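Local coordinates for isoaspartyl dipeptidase (Fervidobacterium islandicum, PDB 7CDH), which probably hydrolyses isoaspartyl (beta-aspartyl) dipeptides as a zinc-dependent M38 metallopeptidase of the amidohydrolase family, in keeping with a part in protein repair, at residues T136-G139 with R143-V146; S164-L169 with G199-E204; D178-G183 with I217-P222; Y205-I210 with A239-T244. One frame throughout, in Å; residues are numbered along the deposited sequence.

Interaction 1. Residues T136-G139 with R143-V146; sequences TFTG and RDIV
D144 reaches from helix 141-147 back to the loop just before it and binds F137 and T138 through both carboxylate oxygens. Three hydrogen bonds carry the contact. F137 N gives a fairly straight bond to D144 OD2 (2.9 Å), meeting it on the syn side but 26° out of the carboxylate plane. D144 OD1 takes T138 OG1 at 2.6 Å, nearly along the C-O axis, and a weak bond from T138 N at 3.0 Å. T138 chi1 of 69° sets OG1 between its backbone N and carbonyl carbon, on the side of the helix. An alanine at D144 would take away both acceptor oxygens and would probably leave the N-H groups of F137 and T138, and the hydroxyl of T127, without their mate, freeing the loop to shift. Within the loop, G139 N bonds to T136 OG1 at 2.8 Å, an ST motif. Among the van der Waals contacts, the F137 ring turns its edge to the carboxylate, the planes 76° apart, with CD1 3.5 Å from D144 OD2; T138 OG1 also lies against R143 CB. The R143 guanidinium forms its salt bridge with E107 of a second subunit. D144 OD2 is also hydrogen-bonded to T127 OG1 of strand 122-127, and F137 packs against that strand and helix 106-118, placing the contact in the connection after this strand of the (beta/alpha)8 barrel.

Interaction 2. Residues S164-L169 with G199-E204; sequences SSQPTL and GKRGIE
Q166 sits in the left-handed region of backbone angles, in the loop after strand 151-159, and faces R201, which lies in the type I turn from G199 to G202 after strand 191-196. Both loops leave the C-terminal ends of neighbouring strands of the (beta/alpha)8 barrel, the end at which amidohydrolases carry their metal site. S164 OG accepts from Q166 N at 3.0 Å, an ST turn that holds the backbone at Q166. From there the glutamine bends at chi2, whereas R201 bends at chi3, and the two side chains cross at about a right angle. Their amide and guanidinium groups nevertheless end nearly coplanar, 8° apart. In this plane R201 NH2 points at Q166 OE1 almost straight (167°), although at 3.3 Å the bond is weak. The stronger partner of both lies elsewhere: E214 of a fourth subunit forms a salt bridge with R201 NH2 through one oxygen and a hydrogen bond with Q166 NE2 through the other, so the pair belongs to a subunit interface. R201 NE is taken by a glycerol, probably from the crystallisation liquor. At the guanidinium edge a water donates to Q166 OE1 at 2.6 Å and accepts from R201 NH1 at 2.9 Å.

Interaction 3. Residues D178-G183 with I217-P222; sequences DIRVGG and IQHLYP
H219 and R180 join the turn before strand 220-223 to helix 169-186, between an outer helix and the strand layer of the (beta/alpha)8 barrel. The second segment opens with a 3-10 turn, I217 to H219, closed by the bond from L220 N to I217 O at 3.2 Å; I217 itself packs on I210 of helix 204-212. H219 follows as the residue that meets the helix. Its ring receives R180 CB over one face, 4.1 Å from the centroid and 9° off the normal, a CH-pi contact. R180 CG stands anti to the backbone N (chi1 163°), and the chain runs extended across the imidazole, R180 CD passing 3.5 Å from H219 NE2. Beyond NE the guanidinium turns back, its plane 51° from the ring, and R180 NH1 makes a weak, bent bond to H219 NE2 at 2.6 Å. H219 ND1 is bonded to G190 O, which is consistent with the proton on ND1 and an accepting NE2. R180 NE is hydrogen-bonded to H162 O of a third subunit, so one arginine ties ring and interface together. An alanine at R180 would keep the CB over the ring but is likely to leave H219 NE2 and the carbonyl of the neighbouring subunit without their donor. L220 and Y221 then enter the barrel sheet beside strand 191-196, and P222 O accepts from D246 N.

Interaction 4. Residues Y205-I210 with A239-T244; sequences YLFDII and AKRGGT
F207 CD1 stands over one face of the R241 guanidinium, 3.8 Å above its plane; the ring is inclined by 49°, so this is no parallel stack. Across that face F207 CD1 and CE1 are each 3.9 Å from R241 CZ. R241 NE and NH1 form salt bridges with E237 and E211, which probably limit the rotation of the group. The pair links neighbouring outer helices of the (beta/alpha)8 barrel, 204-212 and 229-240, at the protein surface. I210, one turn on from F207, completes the contact, with its CD1 4.0 Å from R241 NH1. I210 CG1 lies between the backbone N and the carbonyl carbon (chi1 64°), which carries the delta methyl out toward the arginine. R241 answers with a chain extended from CG to NE, which brings CD past I210 CD1 and the guanidinium to F207. NE and NH1 are paired with carboxylates, while the F207 ring and the I210 methyl supply the hydrocarbon side of a mixed contact without a hydrogen bond between the segments. R241 is delivered from the end of its helix, where G242 leaves helical angles at phi 113°. This is a Schellman motif, and G242 suits it because a CB there would press on the carbonyl of R241. One of its bonds runs from G242 N to A239 O at 2.8 Å.

Overall arrangement
All four contacts lie in the (beta/alpha)8 barrel, between residues 136 and 244. Interactions 3 and 4 are the closest pair, their centres about 12 Å apart, and they meet where I217 CD1 lies 3.4 Å from G243 N. Interaction 1 joins interaction 3 where helix 141-147 packs on helix 169-186, with I145 CG2 3.6 Å from G182 CA. Interaction 2 reaches interaction 4 by a probable hydrogen bond between P167 O and Y205 OH at 2.9 Å, whereas interactions 1 and 4 have centres about 26 Å apart and do not touch. None contains a zinc ligand, yet E156 and H195 lie on the strands leading into the loops of interaction 2, and H224 follows strand 220-223.

Interaction 1. Residues T136-G139 with R143-V146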
loop_
_atom_site.group_PDB
_atom_site.type_symbol
_atom_site.label_atom_id
_atom_site.label_comp_id
_atom_site.label_asym_id
_atom_site.label_seq_id
_atom_site.Cartn_x
_atom_site.Cartn_y
_atom_site.Cartn_z
ATOM N N THR A 136 -9.472 12.723 2.182
ATOM C CA THR A 136 -9.710 12.435 3.611
ATOM C C THR A 136 -8.404 12.724 4.341
ATOM O O THR A 136 -7.403 12.818 3.665
ATOM C CB THR A 136 -10.255 11.013 3.811
ATOM O OG1 THR A 136 -9.202 10.080 3.575
ATOM C CG2 THR A 136 -11.408 10.691 2.886
ATOM N N PHE A 137 -8.476 12.964 5.645
ATOM C CA PHE A 137 -7.312 13.085 6.539
ATOM C C PHE A 137 -6.695 11.717 6.829
ATOM O O PHE A 137 -5.501 11.667 7.001
ATOM C CB PHE A 137 -7.744 13.672 7.879
ATOM C CG PHE A 137 -8.149 15.114 7.848
ATOM C CD1 PHE A 137 -9.470 15.482 7.636
ATOM C CD2 PHE A 137 -7.213 16.106 8.051
ATOM C CE1 PHE A 137 -9.852 16.819 7.642
ATOM C CE2 PHE A 137 -7.601 17.438 8.078
ATOM C CZ PHE A 137 -8.919 17.802 7.899
ATOM N N THR A 138 -7.516 10.664 6.926
ATOM C CA THR A 138 -7.186 9.356 7.561
ATOM C C THR A 138 -7.552 8.179 6.648
ATOM O O THR A 138 -7.471 7.064 7.112
ATOM C CB THR A 138 -7.958 9.157 8.875
ATOM O OG1 THR A 138 -9.309 9.002 8.431
ATOM C CG2 THR A 138 -7.837 10.285 9.885
ATOM N N GLY A 139 -8.024 8.394 5.427
ATOM C CA GLY A 139 -8.368 7.280 4.522
ATOM C C GLY A 139 -9.839 6.945 4.474
ATOM O O GLY A 139 -10.246 6.177 3.553
ATOM N N ARG A 143 -13.817 7.771 9.551
ATOM C CA ARG A 143 -12.721 7.953 10.529
ATOM C C ARG A 143 -12.436 9.442 10.738
ATOM O O ARG A 143 -12.162 9.792 11.882
ATOM C CB ARG A 143 -11.428 7.268 10.105
ATOM C CG ARG A 143 -11.488 5.764 10.207
ATOM C CD ARG A 143 -10.222 5.187 9.589
ATOM N NE ARG A 143 -9.142 5.528 10.477
ATOM C CZ ARG A 143 -8.872 4.829 11.565
ATOM N NH1 ARG A 143 -9.632 3.770 11.842
ATOM N NH2 ARG A 143 -7.875 5.218 12.368
ATOM N N ASP A 144 -12.523 10.268 9.690
ATOM C CA ASP A 144 -12.275 11.731 9.777
ATOM C C ASP A 144 -13.222 12.359 10.803
ATOM O O ASP A 144 -12.747 13.027 11.737
ATOM C CB ASP A 144 -12.382 12.408 8.425
ATOM C CG ASP A 144 -11.238 12.140 7.469
ATOM O OD1 ASP A 144 -10.314 11.368 7.841
ATOM O OD2 ASP A 144 -11.277 12.737 6.339
ATOM N N ILE A 145 -14.513 12.095 10.683
ATOM C CA ILE A 145 -15.528 12.727 11.567
ATOM C C ILE A 145 -15.440 12.102 12.960
ATOM O O ILE A 145 -15.669 12.786 13.910
ATOM C CB ILE A 145 -16.927 12.658 10.938
ATOM C CG1 ILE A 145 -17.916 13.539 11.711
ATOM C CG2 ILE A 145 -17.390 11.218 10.804
ATOM C CD1 ILE A 145 -19.231 13.816 10.976
ATOM N N VAL A 146 -15.028 10.857 13.119
ATOM C CA VAL A 146 -14.967 10.268 14.488
ATOM C C VAL A 146 -13.720 10.837 15.181
ATOM O O VAL A 146 -13.879 11.348 16.296
ATOM C CB VAL A 146 -15.072 8.730 14.441
ATOM C CG1 VAL A 146 -14.812 8.047 15.775
ATOM C CG2 VAL A 146 -16.426 8.296 13.931
#

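Interaction 2. Residues S164-L169 with G199-E204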
loop_
_atom_site.group_PDB
_atom_site.type_symbol
_atom_site.label_atom_id
_atom_site.label_comp_id
_atom_site.label_asym_id
_atom_site.label_seq_id
_atom_site.Cartn_x
_atom_site.Cartn_y
_atom_site.Cartn_z
ATOM N N SER A 164 -17.803 18.722 -11.558
ATOM C CA SER A 164 -18.056 17.522 -10.728
ATOM C C SER A 164 -17.151 16.384 -11.222
ATOM O O SER A 164 -16.564 16.495 -12.312
ATOM C CB SER A 164 -19.504 17.140 -10.757
ATOM O OG SER A 164 -19.773 16.323 -11.873
ATOM N N SER A 165 -17.030 15.312 -10.464
ATOM C CA SER A 165 -16.309 14.120 -10.948
ATOM C C SER A 165 -17.338 13.141 -11.498
ATOM O O SER A 165 -17.026 11.977 -11.619
ATOM C CB SER A 165 -15.498 13.544 -9.867
ATOM O OG SER A 165 -16.315 12.982 -8.858
ATOM N N GLN A 166 -18.531 13.632 -11.818
ATOM C CA GLN A 166 -19.659 12.842 -12.376
ATOM C C GLN A 166 -19.926 11.648 -11.458
ATOM O O GLN A 166 -19.912 10.503 -11.878
ATOM C CB GLN A 166 -19.374 12.464 -13.830
ATOM C CG GLN A 166 -19.178 13.649 -14.777
ATOM C CD GLN A 166 -20.401 14.547 -14.898
ATOM O OE1 GLN A 166 -21.543 14.089 -14.827
ATOM N NE2 GLN A 166 -20.163 15.851 -15.054
ATOM N N PRO A 167 -20.239 11.877 -10.171
ATOM C CA PRO A 167 -20.474 10.775 -9.243
ATOM C C PRO A 167 -21.800 10.069 -9.512
ATOM O O PRO A 167 -22.767 10.725 -9.875
ATOM C CB PRO A 167 -20.584 11.476 -7.884
ATOM C CG PRO A 167 -21.134 12.852 -8.244
ATOM C CD PRO A 167 -20.425 13.191 -9.543
ATOM N N THR A 168 -21.827 8.759 -9.299
ATOM C CA THR A 168 -23.055 7.921 -9.398
ATOM C C THR A 168 -23.870 8.042 -8.111
ATOM O O THR A 168 -23.305 8.425 -7.079
ATOM C CB THR A 168 -22.703 6.453 -9.628
ATOM O OG1 THR A 168 -22.020 5.933 -8.477
ATOM C CG2 THR A 168 -21.872 6.281 -10.880
ATOM N N LEU A 169 -25.114 7.599 -8.148
ATOM C CA LEU A 169 -26.010 7.580 -6.969
ATOM C C LEU A 169 -25.435 6.643 -5.902
ATOM O O LEU A 169 -25.466 7.001 -4.714
ATOM C CB LEU A 169 -27.409 7.137 -7.410
ATOM C CG LEU A 169 -28.415 6.983 -6.266
ATOM C CD1 LEU A 169 -28.513 8.269 -5.461
ATOM C CD2 LEU A 169 -29.776 6.559 -6.801
ATOM N N GLY A 199 -26.636 22.223 -13.910
ATOM C CA GLY A 199 -27.062 21.063 -14.703
ATOM C C GLY A 199 -28.538 20.737 -14.507
ATOM O O GLY A 199 -29.080 20.967 -13.406
ATOM N N LYS A 200 -29.154 20.143 -15.525
ATOM C CA LYS A 200 -30.623 19.932 -15.594
ATOM C C LYS A 200 -31.051 18.974 -14.488
ATOM O O LYS A 200 -32.158 19.112 -14.012
ATOM C CB LYS A 200 -31.040 19.479 -16.998
ATOM C CG LYS A 200 -31.105 20.629 -17.997
ATOM C CD LYS A 200 -31.561 20.199 -19.380
ATOM C CE LYS A 200 -30.761 20.828 -20.507
ATOM N NZ LYS A 200 -30.414 19.825 -21.544
ATOM N N ARG A 201 -30.193 18.069 -14.052
ATOM C CA ARG A 201 -30.532 17.094 -12.988
ATOM C C ARG A 201 -30.746 17.795 -11.636
ATOM O O ARG A 201 -31.403 17.203 -10.789
ATOM C CB ARG A 201 -29.442 16.025 -12.917
ATOM C CG ARG A 201 -29.470 15.026 -14.068
ATOM C CD ARG A 201 -28.268 14.090 -14.088
ATOM N NE ARG A 201 -27.025 14.814 -14.358
ATOM C CZ ARG A 201 -25.810 14.269 -14.482
ATOM N NH1 ARG A 201 -25.661 12.959 -14.379
ATOM N NH2 ARG A 201 -24.750 15.036 -14.720
ATOM N N GLY A 202 -30.244 19.007 -11.407
ATOM C CA GLY A 202 -30.420 19.714 -10.115
ATOM C C GLY A 202 -30.170 18.797 -8.918
ATOM O O GLY A 202 -29.128 18.150 -8.909
ATOM N N ILE A 203 -31.112 18.719 -7.963
ATOM C CA ILE A 203 -31.041 17.892 -6.736
ATOM C C ILE A 203 -31.877 16.603 -6.858
ATOM O O ILE A 203 -32.288 16.076 -5.808
ATOM C CB ILE A 203 -31.406 18.706 -5.486
ATOM C CG1 ILE A 203 -32.821 19.294 -5.515
ATOM C CG2 ILE A 203 -30.339 19.772 -5.223
ATOM C CD1 ILE A 203 -33.297 19.830 -4.144
ATOM N N GLU A 204 -32.004 16.031 -8.054
ATOM C CA GLU A 204 -32.514 14.647 -8.299
ATOM C C GLU A 204 -31.976 13.651 -7.241
ATOM O O GLU A 204 -32.756 12.970 -6.555
ATOM C CB GLU A 204 -32.068 14.217 -9.692
ATOM C CG GLU A 204 -33.042 13.372 -10.480
ATOM C CD GLU A 204 -32.733 13.452 -11.979
ATOM O OE1 GLU A 204 -33.383 14.289 -12.697
ATOM O OE2 GLU A 204 -31.801 12.725 -12.424
HETATM O O HOH W 1 -22.985 11.961 -14.265
#

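Interaction 3. Residues D178-G183 with I217-P222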
loop_
_atom_site.group_PDB
_atom_site.type_symbol
_atom_site.label_atom_id
_atom_site.label_comp_id
_atom_site.label_asym_id
_atom_site.label_seq_id
_atom_site.Cartn_x
_atom_site.Cartn_y
_atom_site.Cartn_z
ATOM N N ASP A 178 -21.861 6.863 5.278
ATOM C CA ASP A 178 -20.614 6.889 6.087
ATOM C C ASP A 178 -20.619 8.140 6.976
ATOM O O ASP A 178 -20.324 8.030 8.162
ATOM C CB ASP A 178 -19.384 6.736 5.194
ATOM C CG ASP A 178 -19.183 5.303 4.681
ATOM O OD1 ASP A 178 -20.032 4.409 5.037
ATOM O OD2 ASP A 178 -18.178 5.069 3.903
ATOM N N ILE A 179 -21.029 9.287 6.476
ATOM C CA ILE A 179 -20.948 10.518 7.292
ATOM C C ILE A 179 -22.100 10.503 8.310
ATOM O O ILE A 179 -21.870 10.882 9.464
ATOM C CB ILE A 179 -20.869 11.759 6.386
ATOM C CG1 ILE A 179 -19.968 12.844 6.991
ATOM C CG2 ILE A 179 -22.246 12.298 6.061
ATOM C CD1 ILE A 179 -18.515 12.429 7.151
ATOM N N ARG A 180 -23.253 9.945 7.965
ATOM C CA ARG A 180 -24.358 9.752 8.930
ATOM C C ARG A 180 -23.895 8.836 10.057
ATOM O O ARG A 180 -24.087 9.177 11.247
ATOM C CB ARG A 180 -25.625 9.216 8.270
ATOM C CG ARG A 180 -26.612 8.626 9.259
ATOM C CD ARG A 180 -27.988 8.556 8.650
ATOM N NE ARG A 180 -28.964 7.973 9.566
ATOM C CZ ARG A 180 -29.409 8.536 10.698
ATOM N NH1 ARG A 180 -28.960 9.708 11.108
ATOM N NH2 ARG A 180 -30.313 7.917 11.435
ATOM N N VAL A 181 -23.291 7.700 9.747
ATOM C CA VAL A 181 -22.918 6.768 10.852
ATOM C C VAL A 181 -21.771 7.369 11.674
ATOM O O VAL A 181 -21.803 7.268 12.946
ATOM C CB VAL A 181 -22.623 5.369 10.311
ATOM C CG1 VAL A 181 -21.828 4.534 11.302
ATOM C CG2 VAL A 181 -23.941 4.694 9.959
ATOM N N GLY A 182 -20.810 7.990 10.992
ATOM C CA GLY A 182 -19.690 8.641 11.678
ATOM C C GLY A 182 -20.192 9.732 12.607
ATOM O O GLY A 182 -19.638 9.872 13.705
ATOM N N GLY A 183 -21.201 10.482 12.157
ATOM C CA GLY A 183 -21.930 11.476 12.964
ATOM C C GLY A 183 -22.514 10.879 14.234
ATOM O O GLY A 183 -22.346 11.494 15.314
ATOM N N ILE A 217 -33.624 13.167 5.861
ATOM C CA ILE A 217 -33.411 14.341 4.965
ATOM C C ILE A 217 -32.462 15.371 5.609
ATOM O O ILE A 217 -31.880 16.185 4.848
ATOM C CB ILE A 217 -34.779 14.927 4.529
ATOM C CG1 ILE A 217 -34.641 15.873 3.340
ATOM C CG2 ILE A 217 -35.542 15.586 5.678
ATOM C CD1 ILE A 217 -35.960 16.451 2.894
ATOM N N GLN A 218 -32.251 15.331 6.927
ATOM C CA GLN A 218 -31.541 16.400 7.708
ATOM C C GLN A 218 -30.010 16.395 7.486
ATOM O O GLN A 218 -29.325 17.350 7.870
ATOM C CB GLN A 218 -31.831 16.233 9.206
ATOM C CG GLN A 218 -33.285 16.520 9.594
ATOM C CD GLN A 218 -34.267 15.367 9.499
ATOM O OE1 GLN A 218 -33.918 14.202 9.257
ATOM N NE2 GLN A 218 -35.539 15.700 9.675
ATOM N N HIS A 219 -29.454 15.324 6.955
ATOM C CA HIS A 219 -28.012 15.219 6.660
ATOM C C HIS A 219 -27.702 15.888 5.322
ATOM O O HIS A 219 -26.524 16.020 5.034
ATOM C CB HIS A 219 -27.584 13.752 6.639
ATOM C CG HIS A 219 -27.775 13.064 7.944
ATOM N ND1 HIS A 219 -26.956 13.322 9.044
ATOM C CD2 HIS A 219 -28.687 12.137 8.328
ATOM C CE1 HIS A 219 -27.357 12.569 10.054
ATOM N NE2 HIS A 219 -28.434 11.841 9.642
ATOM N N LEU A 220 -28.713 16.212 4.513
ATOM C CA LEU A 220 -28.537 16.597 3.092
ATOM C C LEU A 220 -28.760 18.093 2.989
ATOM O O LEU A 220 -29.863 18.543 3.210
ATOM C CB LEU A 220 -29.512 15.842 2.196
ATOM C CG LEU A 220 -29.597 14.330 2.397
ATOM C CD1 LEU A 220 -30.657 13.741 1.469
ATOM C CD2 LEU A 220 -28.246 13.635 2.196
ATOM N N TYR A 221 -27.714 18.815 2.644
ATOM C CA TYR A 221 -27.635 20.270 2.797
ATOM C C TYR A 221 -27.098 20.807 1.495
ATOM O O TYR A 221 -25.907 21.022 1.383
ATOM C CB TYR A 221 -26.701 20.560 3.959
ATOM C CG TYR A 221 -26.607 22.003 4.362
ATOM C CD1 TYR A 221 -27.741 22.778 4.561
ATOM C CD2 TYR A 221 -25.379 22.573 4.618
ATOM C CE1 TYR A 221 -27.649 24.097 4.984
ATOM C CE2 TYR A 221 -25.268 23.889 5.032
ATOM C CZ TYR A 221 -26.402 24.656 5.213
ATOM O OH TYR A 221 -26.255 25.935 5.658
ATOM N N PRO A 222 -27.940 20.962 0.458
ATOM C CA PRO A 222 -27.493 21.536 -0.812
ATOM C C PRO A 222 -27.268 23.049 -0.706
ATOM O O PRO A 222 -28.001 23.643 0.005
ATOM C CB PRO A 222 -28.660 21.232 -1.745
ATOM C CG PRO A 222 -29.865 21.268 -0.837
ATOM C CD PRO A 222 -29.366 20.606 0.438
#

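Interaction 4. Residues Y205-I210 with A239-T244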
loop_
_atom_site.group_PDB
_atom_site.type_symbol
_atom_site.label_atom_id
_atom_site.label_comp_id
_atom_site.label_asym_id
_atom_site.label_seq_id
_atom_site.Cartn_x
_atom_site.Cartn_y
_atom_site.Cartn_z
ATOM N N TYR A 205 -30.663 13.518 -7.113
ATOM C CA TYR A 205 -30.036 12.524 -6.209
ATOM C C TYR A 205 -30.548 12.690 -4.780
ATOM O O TYR A 205 -30.633 11.666 -4.084
ATOM C CB TYR A 205 -28.519 12.701 -6.213
ATOM C CG TYR A 205 -27.804 12.155 -7.417
ATOM C CD1 TYR A 205 -28.405 11.282 -8.310
ATOM C CD2 TYR A 205 -26.477 12.471 -7.610
ATOM C CE1 TYR A 205 -27.707 10.753 -9.385
ATOM C CE2 TYR A 205 -25.765 11.952 -8.675
ATOM C CZ TYR A 205 -26.376 11.089 -9.563
ATOM O OH TYR A 205 -25.625 10.605 -10.584
ATOM N N LEU A 206 -30.835 13.920 -4.338
ATOM C CA LEU A 206 -31.266 14.175 -2.934
ATOM C C LEU A 206 -32.655 13.558 -2.716
ATOM O O LEU A 206 -32.860 12.889 -1.664
ATOM C CB LEU A 206 -31.205 15.667 -2.599
ATOM C CG LEU A 206 -29.831 16.177 -2.156
ATOM C CD1 LEU A 206 -28.802 16.059 -3.259
ATOM C CD2 LEU A 206 -29.903 17.624 -1.707
ATOM N N PHE A 207 -33.540 13.706 -3.696
ATOM C CA PHE A 207 -34.892 13.101 -3.703
ATOM C C PHE A 207 -34.744 11.581 -3.787
ATOM O O PHE A 207 -35.495 10.881 -3.044
ATOM C CB PHE A 207 -35.749 13.693 -4.826
ATOM C CG PHE A 207 -36.219 15.099 -4.537
ATOM C CD1 PHE A 207 -37.045 15.360 -3.459
ATOM C CD2 PHE A 207 -35.840 16.162 -5.336
ATOM C CE1 PHE A 207 -37.473 16.649 -3.189
ATOM C CE2 PHE A 207 -36.280 17.446 -5.069
ATOM C CZ PHE A 207 -37.076 17.691 -3.982
ATOM N N ASP A 208 -33.796 11.089 -4.600
ATOM C CA ASP A 208 -33.535 9.632 -4.763
ATOM C C ASP A 208 -33.104 9.024 -3.420
ATOM O O ASP A 208 -33.635 7.965 -3.038
ATOM C CB ASP A 208 -32.485 9.329 -5.828
ATOM C CG ASP A 208 -32.902 9.618 -7.263
ATOM O OD1 ASP A 208 -34.130 9.754 -7.524
ATOM O OD2 ASP A 208 -31.978 9.732 -8.108
ATOM N N ILE A 209 -32.253 9.707 -2.668
ATOM C CA ILE A 209 -31.788 9.188 -1.350
ATOM C C ILE A 209 -32.990 9.026 -0.398
ATOM O O ILE A 209 -33.096 7.968 0.257
ATOM C CB ILE A 209 -30.688 10.102 -0.774
ATOM C CG1 ILE A 209 -29.437 10.109 -1.655
ATOM C CG2 ILE A 209 -30.376 9.694 0.643
ATOM C CD1 ILE A 209 -28.543 11.305 -1.435
ATOM N N ILE A 210 -33.829 10.047 -0.233
ATOM C CA ILE A 210 -34.910 10.009 0.792
ATOM C C ILE A 210 -36.061 9.089 0.338
ATOM O O ILE A 210 -36.685 8.458 1.208
ATOM C CB ILE A 210 -35.407 11.417 1.125
ATOM C CG1 ILE A 210 -36.057 12.096 -0.086
ATOM C CG2 ILE A 210 -34.266 12.227 1.728
ATOM C CD1 ILE A 210 -36.801 13.359 0.268
ATOM N N ALA A 239 -37.542 21.554 1.113
ATOM C CA ALA A 239 -37.933 22.148 2.427
ATOM C C ALA A 239 -39.262 21.568 2.904
ATOM O O ALA A 239 -39.345 21.253 4.121
ATOM C CB ALA A 239 -38.055 23.653 2.379
ATOM N N LYS A 240 -40.249 21.439 2.001
ATOM C CA LYS A 240 -41.607 20.976 2.393
ATOM C C LYS A 240 -41.471 19.567 2.943
ATOM O O LYS A 240 -42.236 19.234 3.831
ATOM C CB LYS A 240 -42.639 21.003 1.269
ATOM C CG LYS A 240 -43.280 22.364 1.042
ATOM C CD LYS A 240 -43.968 22.464 -0.295
ATOM C CE LYS A 240 -44.147 23.890 -0.747
ATOM N NZ LYS A 240 -44.284 23.947 -2.221
ATOM N N ARG A 241 -40.467 18.804 2.524
ATOM C CA ARG A 241 -40.296 17.444 3.090
ATOM C C ARG A 241 -39.418 17.436 4.334
ATOM O O ARG A 241 -39.189 16.339 4.834
ATOM C CB ARG A 241 -39.742 16.504 2.031
ATOM C CG ARG A 241 -40.508 16.603 0.732
ATOM C CD ARG A 241 -40.428 15.301 0.016
ATOM N NE ARG A 241 -40.812 15.468 -1.374
ATOM C CZ ARG A 241 -40.671 14.522 -2.289
ATOM N NH1 ARG A 241 -40.128 13.358 -1.948
ATOM N NH2 ARG A 241 -41.040 14.752 -3.539
ATOM N N GLY A 242 -38.968 18.583 4.844
ATOM C CA GLY A 242 -38.209 18.661 6.117
ATOM C C GLY A 242 -36.755 19.086 5.905
ATOM O O GLY A 242 -36.025 19.215 6.887
ATOM N N GLY A 243 -36.349 19.334 4.663
ATOM C CA GLY A 243 -34.957 19.670 4.333
ATOM C C GLY A 243 -34.601 21.100 4.653
ATOM O O GLY A 243 -35.512 21.894 4.742
ATOM N N THR A 244 -33.305 21.385 4.850
ATOM C CA THR A 244 -32.732 22.752 4.856
ATOM C C THR A 244 -31.899 22.931 3.591
ATOM O O THR A 244 -31.254 21.983 3.203
ATOM C CB THR A 244 -31.944 23.054 6.126
ATOM O OG1 THR A 244 -32.841 22.712 7.179
ATOM C CG2 THR A 244 -31.516 24.500 6.228
#